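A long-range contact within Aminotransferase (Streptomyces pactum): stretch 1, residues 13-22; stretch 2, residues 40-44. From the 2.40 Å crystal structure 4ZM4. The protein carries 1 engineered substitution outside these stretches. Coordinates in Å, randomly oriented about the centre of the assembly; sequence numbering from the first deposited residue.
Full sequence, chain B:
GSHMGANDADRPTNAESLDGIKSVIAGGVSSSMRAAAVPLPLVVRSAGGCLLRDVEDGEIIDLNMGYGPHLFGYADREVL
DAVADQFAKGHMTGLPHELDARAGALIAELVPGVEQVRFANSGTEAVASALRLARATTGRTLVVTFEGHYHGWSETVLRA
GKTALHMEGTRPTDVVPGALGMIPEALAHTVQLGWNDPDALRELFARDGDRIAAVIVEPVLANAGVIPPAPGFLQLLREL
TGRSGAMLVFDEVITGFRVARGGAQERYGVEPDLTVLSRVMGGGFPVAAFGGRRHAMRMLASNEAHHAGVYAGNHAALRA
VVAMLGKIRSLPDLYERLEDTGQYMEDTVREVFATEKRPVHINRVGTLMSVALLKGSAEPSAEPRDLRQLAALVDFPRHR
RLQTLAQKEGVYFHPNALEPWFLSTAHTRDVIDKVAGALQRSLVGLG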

# COMPACT_ATOMS: atom_id res chain seq x y z
N THR B 13 -18.84 -21.86 -13.96
CA THR B 13 -19.05 -20.62 -14.80
C THR B 13 -18.50 -19.34 -14.17
O THR B 13 -18.40 -19.22 -12.95
CB THR B 13 -20.53 -20.31 -15.12
OG1 THR B 13 -21.25 -20.08 -13.92
CG2 THR B 13 -21.19 -21.43 -15.93
N ASN B 14 -18.17 -18.37 -15.02
CA ASN B 14 -17.71 -17.05 -14.56
C ASN B 14 -18.67 -16.41 -13.55
O ASN B 14 -18.24 -15.97 -12.50
CB ASN B 14 -17.53 -16.09 -15.75
CG ASN B 14 -16.28 -16.38 -16.56
OD1 ASN B 14 -15.20 -16.62 -16.01
ND2 ASN B 14 -16.40 -16.30 -17.88
N ALA B 15 -19.95 -16.38 -13.90
CA ALA B 15 -20.97 -15.75 -13.06
C ALA B 15 -21.09 -16.43 -11.70
O ALA B 15 -21.15 -15.76 -10.68
CB ALA B 15 -22.32 -15.73 -13.76
N GLU B 16 -21.13 -17.76 -11.71
CA GLU B 16 -21.23 -18.54 -10.48
C GLU B 16 -19.98 -18.38 -9.62
O GLU B 16 -20.06 -18.35 -8.40
CB GLU B 16 -21.48 -20.04 -10.78
CG GLU B 16 -22.92 -20.35 -11.21
CD GLU B 16 -23.09 -21.66 -11.99
OE1 GLU B 16 -22.08 -22.33 -12.34
OE2 GLU B 16 -24.26 -22.02 -12.25
N SER B 17 -18.83 -18.34 -10.28
CA SER B 17 -17.57 -18.24 -9.58
C SER B 17 -17.43 -16.86 -8.96
O SER B 17 -16.96 -16.74 -7.82
CB SER B 17 -16.41 -18.59 -10.52
OG SER B 17 -15.22 -17.99 -10.05
N LEU B 18 -17.88 -15.82 -9.66
CA LEU B 18 -17.97 -14.46 -9.07
C LEU B 18 -18.92 -14.36 -7.87
O LEU B 18 -18.63 -13.66 -6.91
CB LEU B 18 -18.38 -13.42 -10.11
CG LEU B 18 -18.41 -11.96 -9.63
CD1 LEU B 18 -17.07 -11.50 -9.07
CD2 LEU B 18 -18.83 -11.00 -10.74
N ASP B 19 -20.03 -15.07 -7.91
CA ASP B 19 -20.96 -15.10 -6.77
C ASP B 19 -20.30 -15.75 -5.57
O ASP B 19 -20.53 -15.31 -4.44
CB ASP B 19 -22.28 -15.83 -7.13
CG ASP B 19 -23.22 -14.98 -7.99
OD1 ASP B 19 -23.18 -13.74 -7.91
OD2 ASP B 19 -24.02 -15.55 -8.76
N GLY B 20 -19.50 -16.79 -5.80
CA GLY B 20 -18.72 -17.41 -4.74
C GLY B 20 -17.74 -16.43 -4.14
O GLY B 20 -17.56 -16.35 -2.91
N ILE B 21 -17.14 -15.63 -5.00
CA ILE B 21 -16.16 -14.64 -4.53
C ILE B 21 -16.86 -13.61 -3.65
O ILE B 21 -16.33 -13.24 -2.58
CB ILE B 21 -15.40 -14.02 -5.71
CG1 ILE B 21 -14.44 -15.07 -6.29
CG2 ILE B 21 -14.65 -12.77 -5.29
CD1 ILE B 21 -13.87 -14.69 -7.66
N LYS B 22 -18.06 -13.20 -4.06
CA LYS B 22 -18.85 -12.17 -3.35
C LYS B 22 -19.33 -12.59 -1.99
O LYS B 22 -19.65 -11.74 -1.17
CB LYS B 22 -20.06 -11.74 -4.16
CG LYS B 22 -19.72 -10.87 -5.33
CD LYS B 22 -20.95 -10.56 -6.16
CE LYS B 22 -20.68 -9.44 -7.16
NZ LYS B 22 -21.90 -9.12 -7.95
N LEU B 40 -20.16 -8.06 -17.41
CA LEU B 40 -20.29 -9.43 -17.89
C LEU B 40 -19.21 -10.20 -17.16
O LEU B 40 -18.02 -10.02 -17.41
CB LEU B 40 -20.10 -9.53 -19.40
CG LEU B 40 -20.31 -10.96 -19.95
CD1 LEU B 40 -21.79 -11.35 -19.92
CD2 LEU B 40 -19.73 -11.13 -21.36
N PRO B 41 -19.60 -11.05 -16.23
CA PRO B 41 -18.60 -11.64 -15.33
C PRO B 41 -17.44 -12.32 -16.03
O PRO B 41 -17.65 -13.01 -17.04
CB PRO B 41 -19.40 -12.66 -14.52
CG PRO B 41 -20.78 -12.09 -14.50
CD PRO B 41 -20.97 -11.36 -15.80
N LEU B 42 -16.25 -12.15 -15.46
CA LEU B 42 -15.02 -12.78 -15.90
C LEU B 42 -14.18 -13.00 -14.68
O LEU B 42 -13.82 -12.04 -14.00
CB LEU B 42 -14.28 -11.85 -16.88
CG LEU B 42 -13.13 -12.45 -17.71
CD1 LEU B 42 -12.54 -11.34 -18.56
CD2 LEU B 42 -12.03 -13.08 -16.87
N VAL B 43 -13.87 -14.26 -14.37
CA VAL B 43 -13.00 -14.58 -13.28
C VAL B 43 -11.75 -15.24 -13.84
O VAL B 43 -11.82 -16.20 -14.59
CB VAL B 43 -13.66 -15.54 -12.26
CG1 VAL B 43 -12.72 -15.81 -11.10
CG2 VAL B 43 -14.96 -14.96 -11.74
N VAL B 44 -10.59 -14.74 -13.45
CA VAL B 44 -9.33 -15.23 -14.01
C VAL B 44 -8.88 -16.51 -13.33
O VAL B 44 -9.04 -16.66 -12.12
CB VAL B 44 -8.20 -14.17 -13.90
CG1 VAL B 44 -6.90 -14.71 -14.44
CG2 VAL B 44 -8.61 -12.90 -14.66

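The apolar centre of this contact is Val 43, whose side chain points toward the helix of stretch 1 and loses more surface to it, 96 Å², than any other residue in the pair loses to its partner stretch. Val 43 CG1 meets Ile 21 CD1 at 3.8 Å, Val 43 CG2 lies 4.1 Å from Leu 18 CB, and Ser 17 OG lies 3.5 Å from each Val 43 methyl, CG1 and CG2. Ser 17, a small residue whose CA-to-CB bond points toward stretch 2, fits closely against the valine methyls. Ile 21 extends its CD1 to the valine and is itself buried.

Beside this centre sits Pro 41, the other apolar residue of stretch 2 that faces the helix. Its ring packs against Ala 15 and Leu 18: Pro 41 CG is 4.0 Å from Ala 15 CB, and Pro 41 CB is 4.2 Å from Leu 18 CD2. At Ala 15 the side chain is a single methyl, and Pro 41 CB comes within 3.8 Å of Ala 15 CA. Between the proline and the valine, Leu 42 directs its side chain away, so alternate residues of this extended segment face the helix.

The polar edge is formed by Asn 14, in the first turn of the helix. Asn 14 CB lies 3.3 Å from Pro 41 O, and the chi1 of -75° carries OD1 to the backbone of stretch 2. There Asn 14 OD1 accepts a nearly linear hydrogen bond from Val 43 N, at 3.2 Å and 177°. Asparagine suits the position because its amide offers both an acceptor and a donor: OD1 serves Val 43, while ND2 is hydrogen-bonded elsewhere in the structure. Together the two stretches bury 341 Å², with the largest covered areas on Val 43 and Pro 41 (77 Å²).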